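Enolase from the environmental genome shotgun sequencing of the Sargasso Sea (PDB 2QGY) is of unknown function but, as a magnesium-binding member of the enolase superfamily, probably abstracts a proton beside a substrate carboxylate to give a metal-stabilised enolate. Local coordinates at residues 50-55 with 308-313; 16-21 with 35-40. One frame throughout, in Å; residues are numbered along the deposited sequence.

Interaction 1 of 2, residues 50-55 with 308-313; sequences WGEAFS and SVSASA
Glu52 OE1 is gripped by two groups: the backbone N of Ser310, 3.0 Å away, and the hydroxyl of Ser306, just before the helix. The bond from Ser310 is nearly straight, with 168° at the hydrogen, though this donor stands above the carboxylate, 41° out of its plane. Glutamate suits the place because its chain is long enough to cross from the strand: CG is anti to the backbone N (chi1 -177°), and the extended chain beyond it spans the gap to the first turn of the helix. There OE1 takes an amide N-H that has no carbonyl of its own helix to meet. Ser308 stands at the N-cap position but makes no capping bond, its hydroxyl pairing with Ser306 instead.

Ser310 OG sits against the middle of the glutamate chain, 3.0 Å from Glu52 CG, without a hydrogen bond to the carboxylate, and finds its polar partner in Ser277 OG. The same Ser277 hydroxyl also bonds Glu52 O, so one barrel-domain serine links both segments. The contact thereby joins the two domains of the enolase-superfamily fold: strand 48-53 belongs to the antiparallel sheet of the N-terminal capping domain, helix 309-320 to the barrel domain; the axes of 50-53 and 309-313 approach to 7.7 Å.

Beside the polar grip, Val309 supplies two methyls, and its branching at CB lets each meet a different part of the strand. Its CG1 presses on the strand backbone, 3.5 Å from Gly51 C and 3.7 Å from Trp50 O. The other methyl, CG2, meets Trp50 CB at 4.0 Å. The indole of Trp50 then leads away from the helix to meet the ring of Trp19 at a shallow angle between their planes.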
ATOM      1  N   TRP A  50     -23.524  -4.224  -4.912  1.00 17.58           N
ATOM      2  CA  TRP A  50     -22.401  -4.798  -5.641  1.00 16.86           C
ATOM      3  C   TRP A  50     -21.187  -3.871  -5.613  1.00 16.41           C
ATOM      4  O   TRP A  50     -21.329  -2.650  -5.778  1.00 15.98           O
ATOM      5  CB  TRP A  50     -22.792  -5.031  -7.088  1.00 17.87           C
ATOM      6  CG  TRP A  50     -23.778  -6.126  -7.259  1.00 20.67           C
ATOM      7  CD1 TRP A  50     -25.142  -6.022  -7.241  1.00 23.44           C
ATOM      8  CD2 TRP A  50     -23.473  -7.497  -7.506  1.00 20.05           C
ATOM      9  NE1 TRP A  50     -25.712  -7.266  -7.446  1.00 23.83           N
ATOM     10  CE2 TRP A  50     -24.707  -8.187  -7.614  1.00 23.07           C
ATOM     11  CE3 TRP A  50     -22.269  -8.218  -7.637  1.00 21.33           C
ATOM     12  CZ2 TRP A  50     -24.774  -9.576  -7.865  1.00 22.10           C
ATOM     13  CZ3 TRP A  50     -22.326  -9.599  -7.877  1.00 21.90           C
ATOM     14  CH2 TRP A  50     -23.581 -10.267  -7.977  1.00 20.19           C
ATOM     15  N   GLY A  51     -20.015  -4.483  -5.423  1.00 16.12           N
ATOM     16  CA  GLY A  51     -18.723  -3.782  -5.383  1.00 15.57           C
ATOM     17  C   GLY A  51     -17.721  -4.577  -6.199  1.00 16.30           C
ATOM     18  O   GLY A  51     -17.945  -5.743  -6.558  1.00 16.53           O
ATOM     19  N   GLU A  52     -16.599  -3.938  -6.491  1.00 15.79           N
ATOM     20  CA  GLU A  52     -15.517  -4.578  -7.213  1.00 15.38           C
ATOM     21  C   GLU A  52     -14.227  -3.951  -6.705  1.00 15.02           C
ATOM     22  O   GLU A  52     -14.192  -2.747  -6.494  1.00 14.87           O
ATOM     23  CB  GLU A  52     -15.657  -4.349  -8.720  1.00 15.60           C
ATOM     24  CG  GLU A  52     -14.550  -5.080  -9.521  1.00 14.18           C
ATOM     25  CD  GLU A  52     -14.812  -5.277 -11.010  1.00 15.10           C
ATOM     26  OE1 GLU A  52     -15.904  -4.920 -11.554  1.00 14.93           O
ATOM     27  OE2 GLU A  52     -13.880  -5.808 -11.668  1.00 17.09           O
ATOM     28  N   ALA A  53     -13.222  -4.780  -6.419  1.00 14.22           N
ATOM     29  CA  ALA A  53     -11.904  -4.327  -5.951  1.00 13.33           C
ATOM     30  C   ALA A  53     -10.935  -4.377  -7.111  1.00 14.39           C
ATOM     31  O   ALA A  53     -11.013  -5.295  -7.947  1.00 15.58           O
ATOM     32  CB  ALA A  53     -11.359  -5.258  -4.851  1.00 13.15           C
ATOM     33  N   PHE A  54     -10.020  -3.410  -7.147  1.00 13.23           N
ATOM     34  CA  PHE A  54      -8.969  -3.464  -8.144  1.00 14.70           C
ATOM     35  C   PHE A  54      -8.037  -4.635  -7.806  1.00 14.97           C
ATOM     36  O   PHE A  54      -7.399  -4.644  -6.769  1.00 14.64           O
ATOM     37  CB  PHE A  54      -8.221  -2.137  -8.242  1.00 14.40           C
ATOM     38  CG  PHE A  54      -7.038  -2.230  -9.126  1.00 14.82           C
ATOM     39  CD1 PHE A  54      -7.207  -2.259 -10.494  1.00 16.49           C
ATOM     40  CD2 PHE A  54      -5.780  -2.378  -8.590  1.00 17.88           C
ATOM     41  CE1 PHE A  54      -6.122  -2.369 -11.345  1.00 16.66           C
ATOM     42  CE2 PHE A  54      -4.647  -2.508  -9.442  1.00 17.46           C
ATOM     43  CZ  PHE A  54      -4.839  -2.514 -10.811  1.00 17.99           C
ATOM     44  N   SER A  55      -7.972  -5.629  -8.677  1.00 16.06           N
ATOM     45  CA  SER A  55      -7.231  -6.858  -8.335  1.00 17.37           C
ATOM     46  C   SER A  55      -5.785  -6.796  -8.785  1.00 17.64           C
ATOM     47  O   SER A  55      -5.465  -6.149  -9.778  1.00 18.29           O
ATOM     48  CB  SER A  55      -7.907  -8.104  -8.926  1.00 18.98           C
ATOM     49  OG  SER A  55      -7.788  -8.068 -10.317  1.00 24.27           O
ATOM     50  N   SER A 308     -18.177  -4.512 -15.757  1.00 15.97           N
ATOM     51  CA  SER A 308     -19.456  -4.590 -15.079  1.00 15.96           C
ATOM     52  C   SER A 308     -19.499  -3.589 -13.920  1.00 15.71           C
ATOM     53  O   SER A 308     -19.758  -2.399 -14.151  1.00 17.20           O
ATOM     54  CB  SER A 308     -19.765  -6.048 -14.645  1.00 16.69           C
ATOM     55  OG  SER A 308     -18.871  -6.578 -13.652  1.00 17.77           O
ATOM     56  N   VAL A 309     -19.204  -4.038 -12.706  1.00 15.95           N
ATOM     57  CA  VAL A 309     -19.404  -3.213 -11.482  1.00 16.11           C
ATOM     58  C   VAL A 309     -18.464  -1.986 -11.455  1.00 16.45           C
ATOM     59  O   VAL A 309     -18.918  -0.843 -11.319  1.00 17.55           O
ATOM     60  CB  VAL A 309     -19.251  -4.063 -10.175  1.00 16.52           C
ATOM     61  CG1 VAL A 309     -19.488  -3.221  -8.961  1.00 16.01           C
ATOM     62  CG2 VAL A 309     -20.251  -5.244 -10.174  1.00 16.61           C
ATOM     63  N   SER A 310     -17.171  -2.220 -11.615  1.00 16.22           N
ATOM     64  CA  SER A 310     -16.197  -1.102 -11.693  1.00 15.58           C
ATOM     65  C   SER A 310     -16.537  -0.103 -12.797  1.00 15.20           C
ATOM     66  O   SER A 310     -16.520   1.118 -12.557  1.00 15.22           O
ATOM     67  CB  SER A 310     -14.793  -1.622 -11.922  1.00 15.72           C
ATOM     68  OG  SER A 310     -14.336  -2.358 -10.812  1.00 16.43           O
ATOM     69  N   ALA A 311     -16.836  -0.591 -13.997  1.00 15.14           N
ATOM     70  CA  ALA A 311     -17.167   0.348 -15.088  1.00 16.41           C
ATOM     71  C   ALA A 311     -18.396   1.190 -14.739  1.00 16.06           C
ATOM     72  O   ALA A 311     -18.421   2.397 -15.006  1.00 16.65           O
ATOM     73  CB  ALA A 311     -17.328  -0.371 -16.469  1.00 16.58           C
ATOM     74  N   SER A 312     -19.426   0.577 -14.155  1.00 15.97           N
ATOM     75  CA  SER A 312     -20.622   1.345 -13.801  1.00 15.92           C
ATOM     76  C   SER A 312     -20.340   2.420 -12.768  1.00 15.94           C
ATOM     77  O   SER A 312     -20.808   3.549 -12.904  1.00 15.52           O
ATOM     78  CB  SER A 312     -21.734   0.430 -13.298  1.00 16.24           C
ATOM     79  OG  SER A 312     -22.897   1.209 -13.064  1.00 18.44           O
ATOM     80  N   ALA A 313     -19.575   2.080 -11.728  1.00 15.36           N
ATOM     81  CA  ALA A 313     -19.176   3.078 -10.721  1.00 15.12           C
ATOM     82  C   ALA A 313     -18.407   4.222 -11.392  1.00 14.58           C
ATOM     83  O   ALA A 313     -18.665   5.415 -11.120  1.00 14.79           O
ATOM     84  CB  ALA A 313     -18.309   2.413  -9.655  1.00 15.28           C
TER

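Interaction 2 of 2, residues 16-21 with 35-40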
ATOM      1  N   LEU A  16     -22.131 -11.607   2.968  1.00 20.26           N
ATOM      2  CA  LEU A  16     -21.095 -11.253   1.991  1.00 19.53           C
ATOM      3  C   LEU A  16     -20.876 -12.417   1.053  1.00 19.46           C
ATOM      4  O   LEU A  16     -20.725 -13.553   1.492  1.00 19.14           O
ATOM      5  CB  LEU A  16     -19.778 -10.879   2.692  1.00 19.27           C
ATOM      6  CG  LEU A  16     -18.515 -10.601   1.824  1.00 18.92           C
ATOM      7  CD1 LEU A  16     -18.654  -9.343   0.997  1.00 19.06           C
ATOM      8  CD2 LEU A  16     -17.272 -10.511   2.725  1.00 20.61           C
ATOM      9  N   LYS A  17     -20.813 -12.107  -0.241  1.00 19.74           N
ATOM     10  CA  LYS A  17     -20.287 -13.031  -1.230  1.00 19.45           C
ATOM     11  C   LYS A  17     -19.160 -12.349  -2.013  1.00 18.23           C
ATOM     12  O   LYS A  17     -19.262 -11.169  -2.376  1.00 17.37           O
ATOM     13  CB  LYS A  17     -21.395 -13.403  -2.204  1.00 20.79           C
ATOM     14  CG  LYS A  17     -21.020 -14.495  -3.236  1.00 26.56           C
ATOM     15  CD  LYS A  17     -20.532 -15.800  -2.609  1.00 33.04           C
ATOM     16  CE  LYS A  17     -20.176 -16.860  -3.670  1.00 31.57           C
ATOM     17  NZ  LYS A  17     -21.402 -17.608  -4.126  1.00 34.88           N
ATOM     18  N   ILE A  18     -18.122 -13.121  -2.279  1.00 16.58           N
ATOM     19  CA  ILE A  18     -16.987 -12.651  -3.088  1.00 16.38           C
ATOM     20  C   ILE A  18     -16.722 -13.704  -4.156  1.00 16.74           C
ATOM     21  O   ILE A  18     -16.700 -14.909  -3.845  1.00 16.64           O
ATOM     22  CB  ILE A  18     -15.703 -12.461  -2.231  1.00 16.49           C
ATOM     23  CG1 ILE A  18     -15.934 -11.485  -1.096  1.00 15.04           C
ATOM     24  CG2 ILE A  18     -14.479 -11.986  -3.142  1.00 15.27           C
ATOM     25  CD1 ILE A  18     -14.734 -11.344  -0.119  1.00 17.23           C
ATOM     26  N   TRP A  19     -16.513 -13.258  -5.399  1.00 16.30           N
ATOM     27  CA  TRP A  19     -16.016 -14.133  -6.458  1.00 16.63           C
ATOM     28  C   TRP A  19     -14.693 -13.576  -6.911  1.00 16.98           C
ATOM     29  O   TRP A  19     -14.561 -12.356  -7.046  1.00 16.05           O
ATOM     30  CB  TRP A  19     -16.932 -14.089  -7.678  1.00 18.41           C
ATOM     31  CG  TRP A  19     -18.313 -14.612  -7.491  1.00 19.87           C
ATOM     32  CD1 TRP A  19     -18.761 -15.847  -7.854  1.00 22.30           C
ATOM     33  CD2 TRP A  19     -19.451 -13.903  -6.974  1.00 20.94           C
ATOM     34  NE1 TRP A  19     -20.105 -15.971  -7.567  1.00 22.09           N
ATOM     35  CE2 TRP A  19     -20.554 -14.795  -7.025  1.00 22.00           C
ATOM     36  CE3 TRP A  19     -19.651 -12.603  -6.471  1.00 19.92           C
ATOM     37  CZ2 TRP A  19     -21.832 -14.432  -6.591  1.00 20.76           C
ATOM     38  CZ3 TRP A  19     -20.931 -12.246  -6.015  1.00 21.66           C
ATOM     39  CH2 TRP A  19     -22.003 -13.152  -6.109  1.00 21.95           C
ATOM     40  N   ILE A  20     -13.720 -14.462  -7.141  1.00 15.90           N
ATOM     41  CA  ILE A  20     -12.527 -14.079  -7.898  1.00 16.78           C
ATOM     42  C   ILE A  20     -12.550 -14.846  -9.211  1.00 16.68           C
ATOM     43  O   ILE A  20     -12.495 -16.090  -9.217  1.00 15.30           O
ATOM     44  CB  ILE A  20     -11.248 -14.441  -7.118  1.00 16.73           C
ATOM     45  CG1 ILE A  20     -11.260 -13.750  -5.744  1.00 18.02           C
ATOM     46  CG2 ILE A  20      -9.986 -14.157  -7.986  1.00 16.44           C
ATOM     47  CD1 ILE A  20     -10.012 -14.071  -4.890  1.00 17.76           C
ATOM     48  N   THR A  21     -12.675 -14.131 -10.326  1.00 17.59           N
ATOM     49  CA  THR A  21     -12.786 -14.813 -11.607  1.00 18.40           C
ATOM     50  C   THR A  21     -11.435 -15.437 -12.015  1.00 19.21           C
ATOM     51  O   THR A  21     -10.370 -14.928 -11.670  1.00 19.34           O
ATOM     52  CB  THR A  21     -13.381 -13.917 -12.727  1.00 18.75           C
ATOM     53  OG1 THR A  21     -12.536 -12.767 -12.960  1.00 20.35           O
ATOM     54  CG2 THR A  21     -14.784 -13.427 -12.315  1.00 18.66           C
ATOM     55  N   LYS A  35      -7.760 -11.653 -13.361  1.00 17.54           N
ATOM     56  CA  LYS A  35      -8.727 -12.123 -12.365  1.00 16.82           C
ATOM     57  C   LYS A  35      -9.450 -10.887 -11.782  1.00 18.02           C
ATOM     58  O   LYS A  35      -8.798  -9.879 -11.426  1.00 18.20           O
ATOM     59  CB  LYS A  35      -8.037 -12.912 -11.254  1.00 16.80           C
ATOM     60  CG  LYS A  35      -7.214 -14.089 -11.753  1.00 18.57           C
ATOM     61  CD  LYS A  35      -6.797 -15.002 -10.599  1.00 19.46           C
ATOM     62  CE  LYS A  35      -6.015 -16.241 -11.078  1.00 20.99           C
ATOM     63  NZ  LYS A  35      -4.759 -15.892 -11.791  1.00 23.90           N
ATOM     64  N   PHE A  36     -10.784 -10.923 -11.727  1.00 16.44           N
ATOM     65  CA  PHE A  36     -11.549  -9.822 -11.121  1.00 16.45           C
ATOM     66  C   PHE A  36     -12.029 -10.260  -9.729  1.00 16.84           C
ATOM     67  O   PHE A  36     -12.187 -11.448  -9.487  1.00 16.86           O
ATOM     68  CB  PHE A  36     -12.749  -9.467 -12.013  1.00 15.69           C
ATOM     69  CG  PHE A  36     -12.378  -9.184 -13.452  1.00 18.87           C
ATOM     70  CD1 PHE A  36     -11.463  -8.188 -13.763  1.00 16.79           C
ATOM     71  CD2 PHE A  36     -12.969  -9.894 -14.495  1.00 20.06           C
ATOM     72  CE1 PHE A  36     -11.154  -7.888 -15.112  1.00 20.15           C
ATOM     73  CE2 PHE A  36     -12.669  -9.612 -15.818  1.00 21.33           C
ATOM     74  CZ  PHE A  36     -11.754  -8.616 -16.131  1.00 19.23           C
ATOM     75  N   ILE A  37     -12.264  -9.287  -8.853  1.00 15.94           N
ATOM     76  CA  ILE A  37     -12.760  -9.517  -7.507  1.00 15.63           C
ATOM     77  C   ILE A  37     -14.049  -8.724  -7.417  1.00 15.21           C
ATOM     78  O   ILE A  37     -14.028  -7.509  -7.345  1.00 14.02           O
ATOM     79  CB  ILE A  37     -11.762  -9.006  -6.444  1.00 15.18           C
ATOM     80  CG1 ILE A  37     -10.387  -9.669  -6.655  1.00 14.92           C
ATOM     81  CG2 ILE A  37     -12.356  -9.182  -5.018  1.00 14.08           C
ATOM     82  CD1 ILE A  37      -9.231  -9.040  -5.796  1.00 15.51           C
ATOM     83  N   ILE A  38     -15.162  -9.436  -7.416  1.00 15.07           N
ATOM     84  CA  ILE A  38     -16.480  -8.809  -7.400  1.00 15.63           C
ATOM     85  C   ILE A  38     -17.184  -9.265  -6.128  1.00 15.51           C
ATOM     86  O   ILE A  38     -17.100 -10.430  -5.786  1.00 17.01           O
ATOM     87  CB  ILE A  38     -17.255  -9.223  -8.635  1.00 16.26           C
ATOM     88  CG1 ILE A  38     -16.531  -8.646  -9.875  1.00 17.84           C
ATOM     89  CG2 ILE A  38     -18.680  -8.694  -8.550  1.00 15.91           C
ATOM     90  CD1 ILE A  38     -17.130  -9.017 -11.188  1.00 19.26           C
ATOM     91  N   ILE A  39     -17.825  -8.343  -5.415  1.00 15.93           N
ATOM     92  CA  ILE A  39     -18.508  -8.698  -4.162  1.00 15.81           C
ATOM     93  C   ILE A  39     -19.985  -8.330  -4.194  1.00 16.33           C
ATOM     94  O   ILE A  39     -20.405  -7.430  -4.915  1.00 16.24           O
ATOM     95  CB  ILE A  39     -17.814  -8.051  -2.918  1.00 15.14           C
ATOM     96  CG1 ILE A  39     -18.232  -6.583  -2.724  1.00 13.66           C
ATOM     97  CG2 ILE A  39     -16.284  -8.163  -3.035  1.00 18.39           C
ATOM     98  CD1 ILE A  39     -17.701  -5.988  -1.406  1.00 14.87           C
ATOM     99  N   LYS A  40     -20.776  -9.039  -3.385  1.00 17.68           N
ATOM    100  CA  LYS A  40     -22.156  -8.654  -3.173  1.00 18.39           C
ATOM    101  C   LYS A  40     -22.393  -8.696  -1.668  1.00 18.00           C
ATOM    102  O   LYS A  40     -22.106  -9.697  -1.025  1.00 17.88           O
ATOM    103  CB  LYS A  40     -23.112  -9.625  -3.879  1.00 18.30           C
ATOM    104  CG  LYS A  40     -24.526  -9.092  -3.845  1.00 20.23           C
ATOM    105  CD  LYS A  40     -25.555 -10.063  -4.472  1.00 21.86           C
ATOM    106  CE  LYS A  40     -26.070 -11.071  -3.482  1.00 23.70           C
ATOM    107  NZ  LYS A  40     -27.089 -11.941  -4.194  1.00 27.98           N
TER
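Lys35 lays the start of its side chain against the last carbonyl of the opposing strand, its CB 3.1 Å from Thr21 O. That oxygen is buried without a hydrogen-bond partner, though the CA-H of Lys35 also faces it; the lysine ammonium reaches on to Asn23.

Phe36 is held by Thr21 twice. Its N donates to Thr21 OG1 at 2.8 Å, and its O accepts from Thr21 N. The hydroxyl sits in the crowded position between backbone N and carbonyl carbon (chi1 61°), and a threonine thus stands in for a main-chain acceptor where strand 37-43 has not yet begun. The same OG1 lies obliquely by the Phe36 ring, 3.3 Å from CD2, while that ring also meets Tyr333.

With Ile37 regular antiparallel pairing starts. It faces Ile20 as a non-hydrogen-bonded pair, and its CG2 touches Ile18 CG2 at 4.0 Å. These two strands are the centre of the four-stranded capping-domain sheet, flanked by strand 48-53 on one side and strand 373-379 on the other. Branched isoleucines suit both the extended backbone and the apolar face that packs on helix 60-74.

Ile38 exchanges two backbone bonds with Trp19, and Ile38 O also lies in the plane of the indole, at its edge, 3.4 Å from Trp19 CE3. Trp19 NE1 is hydrogen-bonded to Ser370 OG.

Ile39 returns to the face of Ile18, the two side by side, with CG2 3.9 Å from Ile18 CG1. Lys40 and Lys17 form a hydrogen-bonded pair: Lys17 N donates to Lys40 O and Lys40 N to Lys17 O, each at 2.8 Å. Lys40 CB rests at the Trp19 rim, whereas Lys17 CG stands over one face of the indole, 3.3 Å above its plane and toward the rim; the Lys40 ammonium forms salt bridges to Glu48 and Glu366.

From the N terminus, the chain runs through 16-21, turns over a connection without helix or strand, and comes back through 35-40, so interaction 2 closes a beta hairpin with a long connection. Strand 48-53 follows directly and adds to the same sheet, Gly51 O accepting from Ile39 N at 2.8 Å. Interaction 1 then opens from 50-55 and closes only at 308-313, after the helices of the capping domain and most of the barrel. The two loops therefore lie in series, neither nested nor crossed. Interaction 2 builds the interior of the capping sheet, and interaction 1 ties an edge strand of that sheet to the barrel; their centres lie about 10 Å apart.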